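TudS (Uncultured bacterium, PDB 6Z96) removes sulfur from thiouracil without redox chemistry, using a [4Fe-4S] cluster that probably takes up the sulfur as a [4Fe-5S] intermediate. Local coordinates at residues G48-P51 with T52-P56; A57-G61 with E62-T66; I5-S8 with A9-G13; A127-R131 with H132-V136; N28-D31 with A32-A35. All coordinates share one frame; numbering follows the deposited sequence.

Interaction 1 (G48-P51 with T52-P56); sequences GGLP and TPRPP. With EDO (1,2-ethanediol), chain E.
The iron-sulfur site of this desulfidase borrows one wall from the loop between helix 44-47 and strand 57-60, where R54 folds back over L50 and P51. The peptide bond before P53 is cis within this turn, and the carbonyl O of P51 faces the returning arginine. R54 NH1 donates to P51 O at 3.0 Å with an N-H...O angle of 160°; the acceptor lies near the guanidinium plane, at the edge of that group, while the donor stands 32° off the plane of the carbonyl. With chi1 at 53°, CG sits between the backbone N and the carbonyl carbon, and the chain then runs extended from CG to NE, which carries its methylenes past the same oxygen: R54 CD is 3.2 Å from P51 O. On the L50 side, L50 CB touches R54 CD at 3.6 Å, the two side chains crossing at about a right angle. R54 also forms a salt bridge from NE to E45 and a hydrogen bond from NH2 to V16 O, and it touches both the cluster and the bound hydrogen sulfide. A leucine in its place would probably leave E45 without its ionic mate and P51 O without this donor, weakening the pocket wall beside the sulfide. A 1,2-ethanediol molecule lies against the aliphatic part, its O2 3.4 Å from R54 CG and hydrogen-bonded to P55 O at 2.7 Å.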
loop_
_atom_site.group_PDB
_atom_site.type_symbol
_atom_site.label_atom_id
_atom_site.label_comp_id
_atom_site.label_asym_id
_atom_site.label_seq_id
_atom_site.Cartn_x
_atom_site.Cartn_y
_atom_site.Cartn_z
ATOM N N GLY A 48 -9.587 -6.053 -3.837
ATOM C CA GLY A 48 -10.739 -6.238 -2.956
ATOM C C GLY A 48 -12.082 -6.104 -3.652
ATOM O O GLY A 48 -13.121 -6.345 -3.031
ATOM N N GLY A 49 -12.070 -5.715 -4.942
ATOM C CA GLY A 49 -13.283 -5.636 -5.751
ATOM C C GLY A 49 -13.838 -4.258 -6.029
ATOM O O GLY A 49 -14.926 -4.150 -6.617
ATOM N N LEU A 50 -13.099 -3.192 -5.646
ATOM C CA LEU A 50 -13.599 -1.846 -5.898
ATOM C C LEU A 50 -13.239 -1.411 -7.332
ATOM O O LEU A 50 -12.260 -1.870 -7.927
ATOM C CB LEU A 50 -13.027 -0.868 -4.879
ATOM C CG LEU A 50 -13.481 -1.145 -3.439
ATOM C CD1 LEU A 50 -12.661 -0.321 -2.456
ATOM C CD2 LEU A 50 -14.942 -0.858 -3.274
ATOM N N PRO A 51 -14.117 -0.577 -7.926
ATOM C CA PRO A 51 -13.886 -0.125 -9.300
ATOM C C PRO A 51 -12.893 1.040 -9.375
ATOM O O PRO A 51 -12.441 1.557 -8.349
ATOM C CB PRO A 51 -15.295 0.314 -9.728
ATOM C CG PRO A 51 -15.842 0.980 -8.470
ATOM C CD PRO A 51 -15.330 0.043 -7.344
ATOM N N THR A 52 -12.532 1.456 -10.611
ATOM C CA THR A 52 -11.654 2.609 -10.813
ATOM C C THR A 52 -12.319 3.450 -11.909
ATOM O O THR A 52 -12.457 2.968 -13.038
ATOM C CB THR A 52 -10.283 2.173 -11.288
ATOM O OG1 THR A 52 -9.734 1.265 -10.327
ATOM C CG2 THR A 52 -9.354 3.364 -11.424
ATOM N N PRO A 53 -12.790 4.665 -11.626
ATOM C CA PRO A 53 -12.700 5.402 -10.372
ATOM C C PRO A 53 -13.646 4.882 -9.295
ATOM O O PRO A 53 -14.527 4.055 -9.541
ATOM C CB PRO A 53 -13.064 6.832 -10.813
ATOM C CG PRO A 53 -14.134 6.570 -11.871
ATOM C CD PRO A 53 -13.523 5.449 -12.658
ATOM N N ARG A 54 -13.464 5.394 -8.078
ATOM C CA ARG A 54 -14.289 5.031 -6.932
ATOM C C ARG A 54 -14.302 6.241 -6.005
ATOM O O ARG A 54 -13.401 7.077 -6.058
ATOM C CB ARG A 54 -13.740 3.759 -6.240
ATOM C CG ARG A 54 -12.285 3.869 -5.870
ATOM C CD ARG A 54 -11.777 2.511 -5.397
ATOM N NE ARG A 54 -10.333 2.547 -5.122
ATOM C CZ ARG A 54 -9.389 2.446 -6.055
ATOM N NH1 ARG A 54 -9.721 2.300 -7.340
ATOM N NH2 ARG A 54 -8.109 2.533 -5.721
ATOM N N PRO A 55 -15.341 6.381 -5.181
ATOM C CA PRO A 55 -15.409 7.583 -4.330
ATOM C C PRO A 55 -14.294 7.569 -3.298
ATOM O O PRO A 55 -13.901 6.494 -2.821
ATOM C CB PRO A 55 -16.775 7.463 -3.638
ATOM C CG PRO A 55 -17.497 6.347 -4.290
ATOM C CD PRO A 55 -16.492 5.478 -4.987
ATOM N N PRO A 56 -13.850 8.754 -2.851
ATOM C CA PRO A 56 -12.874 8.789 -1.751
ATOM C C PRO A 56 -13.437 8.128 -0.505
ATOM O O PRO A 56 -14.649 8.159 -0.270
ATOM C CB PRO A 56 -12.680 10.287 -1.492
ATOM C CG PRO A 56 -13.165 10.974 -2.729
ATOM C CD PRO A 56 -14.234 10.112 -3.304
HETATM C C1 EDO E . -11.317 4.729 -2.235
HETATM O O1 EDO E . -10.242 4.720 -1.306
HETATM C C2 EDO E . -12.302 3.658 -1.959
HETATM O O2 EDO E . -13.523 3.823 -2.679
#

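Interaction 2 (A57-G61 with E62-T66); sequences AERQG and EHVVT
Q60 and V65 meet on one face of a two-stranded ribbon, where the flat amide of Q60 rests on a methyl group: Q60 CD lies 3.5 Å from V65 CG2, and the two side chains cross at about a right angle. The Q60 chain reaches that far because it is extended beyond CG (chi2 -173°). On the other face A57 CB packs on V64 CG1 at 3.9 Å. Behind these contacts stand two antiparallel hydrogen-bonded pairs. E58 N donates to V65 O at 2.9 Å and V65 N returns a bond to E58 O; nearer the turn, Q60 N reaches H63 O at 2.8 Å, nearly straight at 172°, whereas H63 N to Q60 O is longer and more bent, 3.1 Å and 144°. R59, bent at chi3, brings NH2 to within 3.0 Å of G61 O, with NE adding a weak bond to the same oxygen. Further out, G112 O receives Q60 NE2, E122 O receives R59 NH1, and D71 holds H63 ND1, tying both strands to neighbouring loops. G61 has positive phi, which favours glycine, and the whole is a beta hairpin closed by a type II' turn from Q60 to H63.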
loop_
_atom_site.group_PDB
_atom_site.type_symbol
_atom_site.label_atom_id
_atom_site.label_comp_id
_atom_site.label_asym_id
_atom_site.label_seq_id
_atom_site.Cartn_x
_atom_site.Cartn_y
_atom_site.Cartn_z
ATOM N N ALA A 57 -12.578 7.484 0.240
ATOM C CA ALA A 57 -13.002 6.818 1.477
ATOM C C ALA A 57 -12.025 7.104 2.571
ATOM O O ALA A 57 -10.845 7.384 2.314
ATOM C CB ALA A 57 -13.121 5.317 1.259
ATOM N N GLU A 58 -12.511 7.075 3.813
ATOM C CA GLU A 58 -11.654 7.303 4.967
ATOM C C GLU A 58 -11.950 6.262 6.036
ATOM O O GLU A 58 -13.074 5.752 6.139
ATOM C CB GLU A 58 -11.835 8.727 5.559
ATOM C CG GLU A 58 -11.427 9.808 4.565
ATOM C CD GLU A 58 -11.422 11.270 4.982
ATOM O OE1 GLU A 58 -11.167 12.105 4.085
ATOM O OE2 GLU A 58 -11.622 11.594 6.173
ATOM N N ARG A 59 -10.936 5.971 6.851
ATOM C CA ARG A 59 -11.161 5.065 7.975
ATOM C C ARG A 59 -11.957 5.795 9.046
ATOM O O ARG A 59 -11.794 7.004 9.251
ATOM C CB ARG A 59 -9.827 4.620 8.584
ATOM C CG ARG A 59 -8.996 3.765 7.634
ATOM C CD ARG A 59 -7.847 3.113 8.386
ATOM N NE ARG A 59 -8.388 2.144 9.347
ATOM C CZ ARG A 59 -7.661 1.242 9.989
ATOM N NH1 ARG A 59 -6.342 1.182 9.801
ATOM N NH2 ARG A 59 -8.240 0.407 10.847
ATOM N N GLN A 60 -12.807 5.055 9.749
ATOM C CA GLN A 60 -13.508 5.536 10.935
ATOM C C GLN A 60 -13.322 4.369 11.877
ATOM O O GLN A 60 -14.149 3.458 11.918
ATOM C CB GLN A 60 -14.975 5.830 10.640
ATOM C CG GLN A 60 -15.125 7.047 9.732
ATOM C CD GLN A 60 -16.560 7.467 9.553
ATOM O OE1 GLN A 60 -17.500 6.695 9.779
ATOM N NE2 GLN A 60 -16.757 8.693 9.083
ATOM N N GLY A 61 -12.138 4.340 12.491
ATOM C CA GLY A 61 -11.677 3.236 13.316
ATOM C C GLY A 61 -11.506 1.982 12.488
ATOM O O GLY A 61 -10.749 1.980 11.515
ATOM N N GLU A 62 -12.266 0.923 12.824
ATOM C CA GLU A 62 -12.192 -0.340 12.085
ATOM C C GLU A 62 -12.978 -0.275 10.772
ATOM O O GLU A 62 -12.748 -1.105 9.896
ATOM C CB GLU A 62 -12.809 -1.475 12.935
ATOM C CG GLU A 62 -12.081 -1.775 14.231
ATOM C CD GLU A 62 -10.738 -2.371 13.906
ATOM O OE1 GLU A 62 -10.689 -3.275 13.041
ATOM O OE2 GLU A 62 -9.727 -1.920 14.487
ATOM N N HIS A 63 -13.913 0.676 10.634
ATOM C CA HIS A 63 -14.705 0.779 9.405
ATOM C C HIS A 63 -13.993 1.629 8.372
ATOM O O HIS A 63 -13.121 2.431 8.705
ATOM C CB HIS A 63 -16.058 1.448 9.728
ATOM C CG HIS A 63 -16.959 0.558 10.529
ATOM N ND1 HIS A 63 -17.998 -0.143 9.943
ATOM C CD2 HIS A 63 -16.944 0.288 11.857
ATOM C CE1 HIS A 63 -18.576 -0.835 10.924
ATOM N NE2 HIS A 63 -17.994 -0.594 12.093
ATOM N N VAL A 64 -14.397 1.473 7.108
ATOM C CA VAL A 64 -13.909 2.339 6.026
ATOM C C VAL A 64 -15.173 2.742 5.287
ATOM O O VAL A 64 -16.004 1.878 4.955
ATOM C CB VAL A 64 -12.916 1.668 5.070
ATOM C CG1 VAL A 64 -12.386 2.719 4.076
ATOM C CG2 VAL A 64 -11.754 1.036 5.854
ATOM N N VAL A 65 -15.393 4.056 5.171
ATOM C CA VAL A 65 -16.635 4.534 4.572
ATOM C C VAL A 65 -16.370 5.627 3.546
ATOM O O VAL A 65 -15.334 6.300 3.592
ATOM C CB VAL A 65 -17.596 5.089 5.662
ATOM C CG1 VAL A 65 -17.880 4.055 6.740
ATOM C CG2 VAL A 65 -17.046 6.379 6.270
ATOM N N THR A 66 -17.343 5.833 2.662
ATOM C CA THR A 66 -17.269 6.961 1.735
ATOM C C THR A 66 -17.995 8.172 2.397
ATOM O O THR A 66 -18.659 8.014 3.425
ATOM C CB THR A 66 -17.910 6.600 0.403
ATOM O OG1 THR A 66 -19.327 6.464 0.567
ATOM C CG2 THR A 66 -17.297 5.365 -0.217
#

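Interaction 3 (I5-S8 with A9-G13); sequences IIVS and ACLLG. With SF4 (iron/sulfur cluster), chain C.
S8 and C10 bracket the point where strand 5-8 of the central parallel sheet runs into a short helical turn that carries a ligand of the iron-sulfur cluster. Taken from its CB outward, C10 first brings that carbon 3.3 Å from FE2 of the cluster; the next atom, SG, binds the same iron at 2.3 Å. A chi1 of 58° places SG between the backbone N and the carbonyl carbon, turned to the cluster. Before it in the chain, S8 CB lies 3.4 Å from the cluster sulfide S1, while S8 OG is hydrogen-bonded to K98 N, so the hydroxyl is tied to the loop after strand 94-96. The turn itself is held by L11 N donating to S8 O at 2.9 Å, a bent bond (135°) with the donor 52° out of the carbonyl plane, as expected of a tight turn. Two further backbone bonds, L12 N to A9 O and G13 N to C10 O, extend the coil; the angles of G13 would jam a CB against the preceding carbonyl, which calls for glycine. V7 was modelled in two conformations; in one of them its CG1 packs near L12 CG and L11 CB, a contact that is doubtful to the extent that the other is occupied. L11 makes a further contact of its own with the strand end, its CD1 lying 3.9 Å from S8 CB.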
loop_
_atom_site.group_PDB
_atom_site.type_symbol
_atom_site.label_atom_id
_atom_site.label_comp_id
_atom_site.label_asym_id
_atom_site.label_seq_id
_atom_site.Cartn_x
_atom_site.Cartn_y
_atom_site.Cartn_z
ATOM N N ILE A 5 9.802 -7.396 -3.127
ATOM C CA ILE A 5 8.966 -6.552 -2.293
ATOM C C ILE A 5 7.586 -6.459 -2.936
ATOM O O ILE A 5 7.448 -6.680 -4.143
ATOM C CB ILE A 5 9.570 -5.145 -2.079
ATOM C CG1 ILE A 5 9.538 -4.288 -3.357
ATOM C CG2 ILE A 5 10.987 -5.215 -1.468
ATOM C CD1 ILE A 5 9.934 -2.796 -3.102
ATOM N N ILE A 6 6.586 -6.072 -2.126
ATOM C CA ILE A 6 5.269 -5.764 -2.672
ATOM C C ILE A 6 5.218 -4.230 -2.723
ATOM O O ILE A 6 5.727 -3.543 -1.825
ATOM C CB ILE A 6 4.157 -6.385 -1.803
ATOM C CG1 ILE A 6 2.773 -6.152 -2.413
ATOM C CG2 ILE A 6 4.185 -5.868 -0.391
ATOM C CD1 ILE A 6 1.667 -7.014 -1.727
ATOM N N VAL A 7 4.633 -3.672 -3.806
ATOM C CA VAL A 7 4.595 -2.221 -3.985
ATOM C C VAL A 7 3.205 -1.778 -4.372
ATOM O O VAL A 7 2.625 -2.378 -5.261
ATOM C CB VAL A 7 5.560 -1.783 -5.125
ATOM C CG1 VAL A 7 5.625 -0.261 -5.255
ATOM C CG2 VAL A 7 6.961 -2.361 -4.925
ATOM N N SER A 8 2.681 -0.698 -3.763
ATOM C CA SER A 8 1.385 -0.125 -4.181
ATOM C C SER A 8 1.420 0.128 -5.698
ATOM O O SER A 8 2.348 0.771 -6.188
ATOM C CB SER A 8 1.181 1.233 -3.516
ATOM O OG SER A 8 0.854 1.069 -2.149
ATOM N N ALA A 9 0.455 -0.430 -6.429
ATOM C CA ALA A 9 0.477 -0.344 -7.890
ATOM C C ALA A 9 0.507 1.086 -8.407
ATOM O O ALA A 9 1.126 1.353 -9.452
ATOM C CB ALA A 9 -0.702 -1.114 -8.489
ATOM N N CYS A 10 -0.120 2.019 -7.675
ATOM C CA CYS A 10 -0.114 3.418 -8.103
ATOM C C CYS A 10 1.303 4.011 -8.075
ATOM O O CYS A 10 1.608 4.875 -8.906
ATOM C CB CYS A 10 -1.076 4.251 -7.270
ATOM S SG CYS A 10 -0.715 4.218 -5.491
ATOM N N LEU A 11 2.160 3.546 -7.150
ATOM C CA LEU A 11 3.543 4.076 -7.095
ATOM C C LEU A 11 4.355 3.657 -8.315
ATOM O O LEU A 11 5.373 4.289 -8.609
ATOM C CB LEU A 11 4.260 3.590 -5.827
ATOM C CG LEU A 11 3.682 4.142 -4.520
ATOM C CD1 LEU A 11 4.395 3.498 -3.300
ATOM C CD2 LEU A 11 3.846 5.659 -4.434
ATOM N N LEU A 12 3.952 2.586 -8.987
ATOM C CA LEU A 12 4.586 2.132 -10.239
ATOM C C LEU A 12 3.973 2.790 -11.488
ATOM O O LEU A 12 4.362 2.438 -12.612
ATOM C CB LEU A 12 4.459 0.630 -10.358
ATOM C CG LEU A 12 5.158 -0.131 -9.266
ATOM C CD1 LEU A 12 4.854 -1.594 -9.389
ATOM C CD2 LEU A 12 6.687 0.090 -9.306
ATOM N N GLY A 13 3.069 3.750 -11.300
ATOM C CA GLY A 13 2.457 4.484 -12.401
ATOM C C GLY A 13 1.178 3.878 -12.931
ATOM O O GLY A 13 0.651 4.358 -13.938
HETATM FE FE1 SF4 C . -4.931 3.374 -3.485
HETATM FE FE2 SF4 C . -2.489 3.044 -4.594
HETATM FE FE3 SF4 C . -4.326 0.997 -4.735
HETATM FE FE4 SF4 C . -3.096 1.620 -2.358
HETATM S S1 SF4 C . -2.130 0.769 -4.285
HETATM S S2 SF4 C . -5.311 1.178 -2.647
HETATM S S3 SF4 C . -2.945 3.924 -2.524
HETATM S S4 SF4 C . -4.451 3.083 -5.731
#

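Interaction 4 (A127-R131 with H132-V136); sequences ALLRR and HGIQV
R130 and V136 cross at about a right angle where helix 124-131 gives way to strand 135-137. Extended from CG to NE, the arginine passes over the valine, R130 CG lying 3.9 Å from V136 CG2, and its guanidinium sends NH2 to V136 O at 3.0 Å (N-H...O 150°). A water accepts from both R130 NE and V136 N, while NH1 pairs with E122 in a salt bridge. Were R130 an alanine, V136 O and the carboxylate of E122 would probably lose these partners, and one side of the valine would be uncovered. L129 is buried on the neighbouring side of the helix: its CB touches V136 CG2 at 4.0 Å, and its CD2 meets I134 CD1 at 3.9 Å, the leucine and isoleucine set obliquely to each other. H132 lies obliquely against L128, whose CD1 is 3.7 Å from H132 CD2, and the ring turns an edge to L128 O. The backbone closes underneath. L129 O takes I134 N at 3.0 Å and H132 N from opposite faces of its plane, and G133 N donates to R130 O. With G133 at positive phi as C-prime residue, this is a Schellman motif, ending the helix and turning the chain into an edge strand of the parallel sheet.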
loop_
_atom_site.group_PDB
_atom_site.type_symbol
_atom_site.label_atom_id
_atom_site.label_comp_id
_atom_site.label_asym_id
_atom_site.label_seq_id
_atom_site.Cartn_x
_atom_site.Cartn_y
_atom_site.Cartn_z
ATOM N N ALA A 127 -1.669 -1.967 8.293
ATOM C CA ALA A 127 -1.884 -2.521 9.639
ATOM C C ALA A 127 -1.803 -4.040 9.648
ATOM O O ALA A 127 -1.163 -4.609 10.548
ATOM C CB ALA A 127 -3.238 -2.059 10.173
ATOM N N LEU A 128 -2.421 -4.703 8.655
ATOM C CA LEU A 128 -2.426 -6.160 8.626
ATOM C C LEU A 128 -1.038 -6.690 8.336
ATOM O O LEU A 128 -0.575 -7.625 9.003
ATOM C CB LEU A 128 -3.455 -6.685 7.610
ATOM C CG LEU A 128 -3.560 -8.204 7.568
ATOM C CD1 LEU A 128 -4.116 -8.730 8.884
ATOM C CD2 LEU A 128 -4.469 -8.650 6.449
ATOM N N LEU A 129 -0.323 -6.077 7.376
ATOM C CA LEU A 129 1.033 -6.547 7.058
ATOM C C LEU A 129 1.960 -6.382 8.259
ATOM O O LEU A 129 2.703 -7.321 8.573
ATOM C CB LEU A 129 1.613 -5.791 5.851
ATOM C CG LEU A 129 0.820 -5.958 4.543
ATOM C CD1 LEU A 129 1.511 -5.220 3.408
ATOM C CD2 LEU A 129 0.694 -7.440 4.158
ATOM N N ARG A 130 1.881 -5.234 8.952
ATOM C CA ARG A 130 2.744 -5.012 10.135
ATOM C C ARG A 130 2.439 -6.023 11.246
ATOM O O ARG A 130 3.359 -6.496 11.909
ATOM C CB ARG A 130 2.602 -3.574 10.649
ATOM C CG ARG A 130 3.357 -2.604 9.747
ATOM C CD ARG A 130 3.246 -1.171 10.236
ATOM N NE ARG A 130 4.209 -0.315 9.544
ATOM C CZ ARG A 130 4.103 1.007 9.452
ATOM N NH1 ARG A 130 3.057 1.635 9.983
ATOM N NH2 ARG A 130 5.022 1.707 8.795
ATOM N N ARG A 131 1.159 -6.363 11.433
ATOM C CA ARG A 131 0.698 -7.354 12.423
ATOM C C ARG A 131 1.265 -8.754 12.138
ATOM O O ARG A 131 1.370 -9.587 13.054
ATOM C CB ARG A 131 -0.829 -7.361 12.360
ATOM C CG ARG A 131 -1.571 -8.325 13.184
ATOM C CD ARG A 131 -3.047 -7.901 13.217
ATOM N NE ARG A 131 -3.841 -9.014 13.726
ATOM C CZ ARG A 131 -4.070 -9.240 15.016
ATOM N NH1 ARG A 131 -3.599 -8.408 15.937
ATOM N NH2 ARG A 131 -4.778 -10.294 15.393
ATOM N N HIS A 132 1.600 -9.034 10.877
ATOM C CA HIS A 132 2.181 -10.299 10.468
ATOM C C HIS A 132 3.694 -10.223 10.216
ATOM O O HIS A 132 4.251 -11.090 9.550
ATOM C CB HIS A 132 1.421 -10.873 9.267
ATOM C CG HIS A 132 0.046 -11.358 9.620
ATOM N ND1 HIS A 132 -0.204 -12.709 9.849
ATOM C CD2 HIS A 132 -1.093 -10.664 9.833
ATOM C CE1 HIS A 132 -1.482 -12.788 10.179
ATOM N NE2 HIS A 132 -2.063 -11.588 10.190
ATOM N N GLY A 133 4.356 -9.206 10.747
ATOM C CA GLY A 133 5.809 -9.104 10.683
ATOM C C GLY A 133 6.435 -8.537 9.427
ATOM O O GLY A 133 7.651 -8.642 9.238
ATOM N N ILE A 134 5.607 -7.986 8.524
ATOM C CA ILE A 134 6.122 -7.409 7.291
ATOM C C ILE A 134 6.398 -5.943 7.542
ATOM O O ILE A 134 5.554 -5.242 8.119
ATOM C CB ILE A 134 5.089 -7.651 6.162
ATOM C CG1 ILE A 134 5.016 -9.170 5.867
ATOM C CG2 ILE A 134 5.415 -6.842 4.906
ATOM C CD1 ILE A 134 3.719 -9.625 5.269
ATOM N N GLN A 135 7.602 -5.475 7.168
ATOM C CA GLN A 135 7.947 -4.078 7.384
ATOM C C GLN A 135 7.374 -3.258 6.229
ATOM O O GLN A 135 7.590 -3.602 5.068
ATOM C CB GLN A 135 9.463 -3.899 7.422
ATOM C CG GLN A 135 10.091 -4.614 8.613
ATOM C CD GLN A 135 11.578 -4.373 8.605
ATOM O OE1 GLN A 135 12.389 -5.295 8.442
ATOM N NE2 GLN A 135 11.955 -3.117 8.743
ATOM N N VAL A 136 6.677 -2.182 6.558
ATOM C CA VAL A 136 6.071 -1.304 5.564
ATOM C C VAL A 136 6.760 0.044 5.586
ATOM O O VAL A 136 6.865 0.687 6.640
ATOM C CB VAL A 136 4.554 -1.142 5.843
ATOM C CG1 VAL A 136 3.909 -0.210 4.797
ATOM C CG2 VAL A 136 3.865 -2.510 5.848
HETATM O O HOH W 1 6.847 -1.428 9.380
HETATM O O HOH W 2 6.262 -5.472 11.442
#

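Interaction 5 (N28-D31 with A32-A35); sequences NWLD and ALGA
W29 and L33 share one side of helix 28-35, the connecting helix of the beta-alpha-beta unit that joins strands 5-8 and 39-42. The backbone across this contact is satisfied in the regular i to i+4 pattern. A32 N donates to N28 O at 3.0 Å, L33 N to W29 O, G34 N to L30 O, and A35 N to D31 O at 2.9 Å. The evidence for undistorted helix is the uniformity of these bonds: the N-H...O angles span only 155° to 161°, and each donor lies within 26° of its carbonyl plane. All four carbonyls of residues 28-31 and all four amides of residues 32-35 are therefore accounted for. In the first turn of the helix L30 N is hydrogen-bonded to S27 OG, the side chain of the residue just before the helix. G34 is not forced by its backbone angles, for a CB would have room there. The apolar side is built by side chains whose first torsions swing them off the helix in the same direction: W29 CG and L33 CG both lie opposite the backbone N, and the two side chains run side by side. Beyond them, L145, A146 and L149 of helix 142-151 touch the indole, and L149 also reaches L33. L30 looks to another quarter, toward L12 and I25, while its CD1 stays 4.5 Å from L33 CD2. The closest touch of the indole on the leucine is W29 CH2 to L33 CD2, at 3.8 Å.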
loop_
_atom_site.group_PDB
_atom_site.type_symbol
_atom_site.label_atom_id
_atom_site.label_comp_id
_atom_site.label_asym_id
_atom_site.label_seq_id
_atom_site.Cartn_x
_atom_site.Cartn_y
_atom_site.Cartn_z
ATOM N N ASN A 28 15.423 5.800 -9.558
ATOM C CA ASN A 28 16.290 4.883 -10.301
ATOM C C ASN A 28 16.347 3.512 -9.613
ATOM O O ASN A 28 16.376 2.472 -10.269
ATOM C CB ASN A 28 17.706 5.464 -10.422
ATOM C CG ASN A 28 17.770 6.719 -11.257
ATOM O OD1 ASN A 28 16.949 6.932 -12.151
ATOM N ND2 ASN A 28 18.739 7.590 -10.977
ATOM N N TRP A 29 16.371 3.516 -8.273
ATOM C CA TRP A 29 16.418 2.289 -7.507
ATOM C C TRP A 29 15.159 1.441 -7.759
ATOM O O TRP A 29 15.282 0.251 -8.028
ATOM C CB TRP A 29 16.584 2.605 -6.006
ATOM C CG TRP A 29 16.460 1.397 -5.129
ATOM C CD1 TRP A 29 17.423 0.470 -4.862
ATOM C CD2 TRP A 29 15.289 0.982 -4.411
ATOM N NE1 TRP A 29 16.915 -0.515 -4.051
ATOM C CE2 TRP A 29 15.610 -0.217 -3.747
ATOM C CE3 TRP A 29 13.999 1.517 -4.256
ATOM C CZ2 TRP A 29 14.669 -0.925 -2.994
ATOM C CZ3 TRP A 29 13.077 0.820 -3.495
ATOM C CH2 TRP A 29 13.413 -0.389 -2.882
ATOM N N LEU A 30 13.969 2.047 -7.665
ATOM C CA LEU A 30 12.727 1.291 -7.854
ATOM C C LEU A 30 12.621 0.806 -9.294
ATOM O O LEU A 30 12.211 -0.326 -9.516
ATOM C CB LEU A 30 11.507 2.143 -7.475
ATOM C CG LEU A 30 10.156 1.412 -7.555
ATOM C CD1 LEU A 30 10.134 0.161 -6.662
ATOM C CD2 LEU A 30 9.046 2.335 -7.128
ATOM N N ASP A 31 13.084 1.611 -10.267
ATOM C CA ASP A 31 13.080 1.190 -11.669
ATOM C C ASP A 31 13.942 -0.052 -11.861
ATOM O O ASP A 31 13.514 -1.003 -12.520
ATOM C CB ASP A 31 13.615 2.319 -12.583
ATOM C CG ASP A 31 12.668 3.483 -12.776
ATOM O OD1 ASP A 31 11.500 3.391 -12.311
ATOM O OD2 ASP A 31 13.090 4.495 -13.378
ATOM N N ALA A 32 15.150 -0.059 -11.255
ATOM C CA ALA A 32 16.068 -1.188 -11.352
ATOM C C ALA A 32 15.468 -2.434 -10.703
ATOM O O ALA A 32 15.565 -3.539 -11.245
ATOM C CB ALA A 32 17.398 -0.836 -10.692
ATOM N N LEU A 33 14.813 -2.261 -9.546
ATOM C CA LEU A 33 14.189 -3.372 -8.847
ATOM C C LEU A 33 13.092 -4.012 -9.716
ATOM O O LEU A 33 13.020 -5.232 -9.827
ATOM C CB LEU A 33 13.583 -2.836 -7.539
ATOM C CG LEU A 33 13.327 -3.886 -6.471
ATOM C CD1 LEU A 33 14.614 -4.533 -6.007
ATOM C CD2 LEU A 33 12.639 -3.263 -5.287
ATOM N N GLY A 34 12.294 -3.174 -10.366
ATOM C CA GLY A 34 11.239 -3.636 -11.255
ATOM C C GLY A 34 11.814 -4.347 -12.460
ATOM O O GLY A 34 11.326 -5.417 -12.840
ATOM N N ALA A 35 12.918 -3.811 -13.008
ATOM C CA ALA A 35 13.605 -4.432 -14.148
ATOM C C ALA A 35 14.145 -5.832 -13.816
ATOM O O ALA A 35 14.265 -6.666 -14.710
ATOM C CB ALA A 35 14.723 -3.528 -14.657
#

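Along the chain the order is interaction 3, 5, 1, 2 and 4. Interactions 3 and 5 lie in one beta-alpha-beta unit, centres 11 Å apart, and touch where I5 CD1 meets L33 CD2 at 3.5 Å. Interactions 1 and 2 are joined end to end, centres 14 Å apart, with P55 packing on T66. Interaction 4 leads into strand 135-137, in the same parallel sheet as strand 5-8, its centre 17 Å from that of interaction 3. Interactions 1 and 3, centres also 17 Å apart and not touching, each contribute to the cluster pocket, which is thus assembled from separate loops; interactions 2 and 5 lie on opposite sides of the chain's centre.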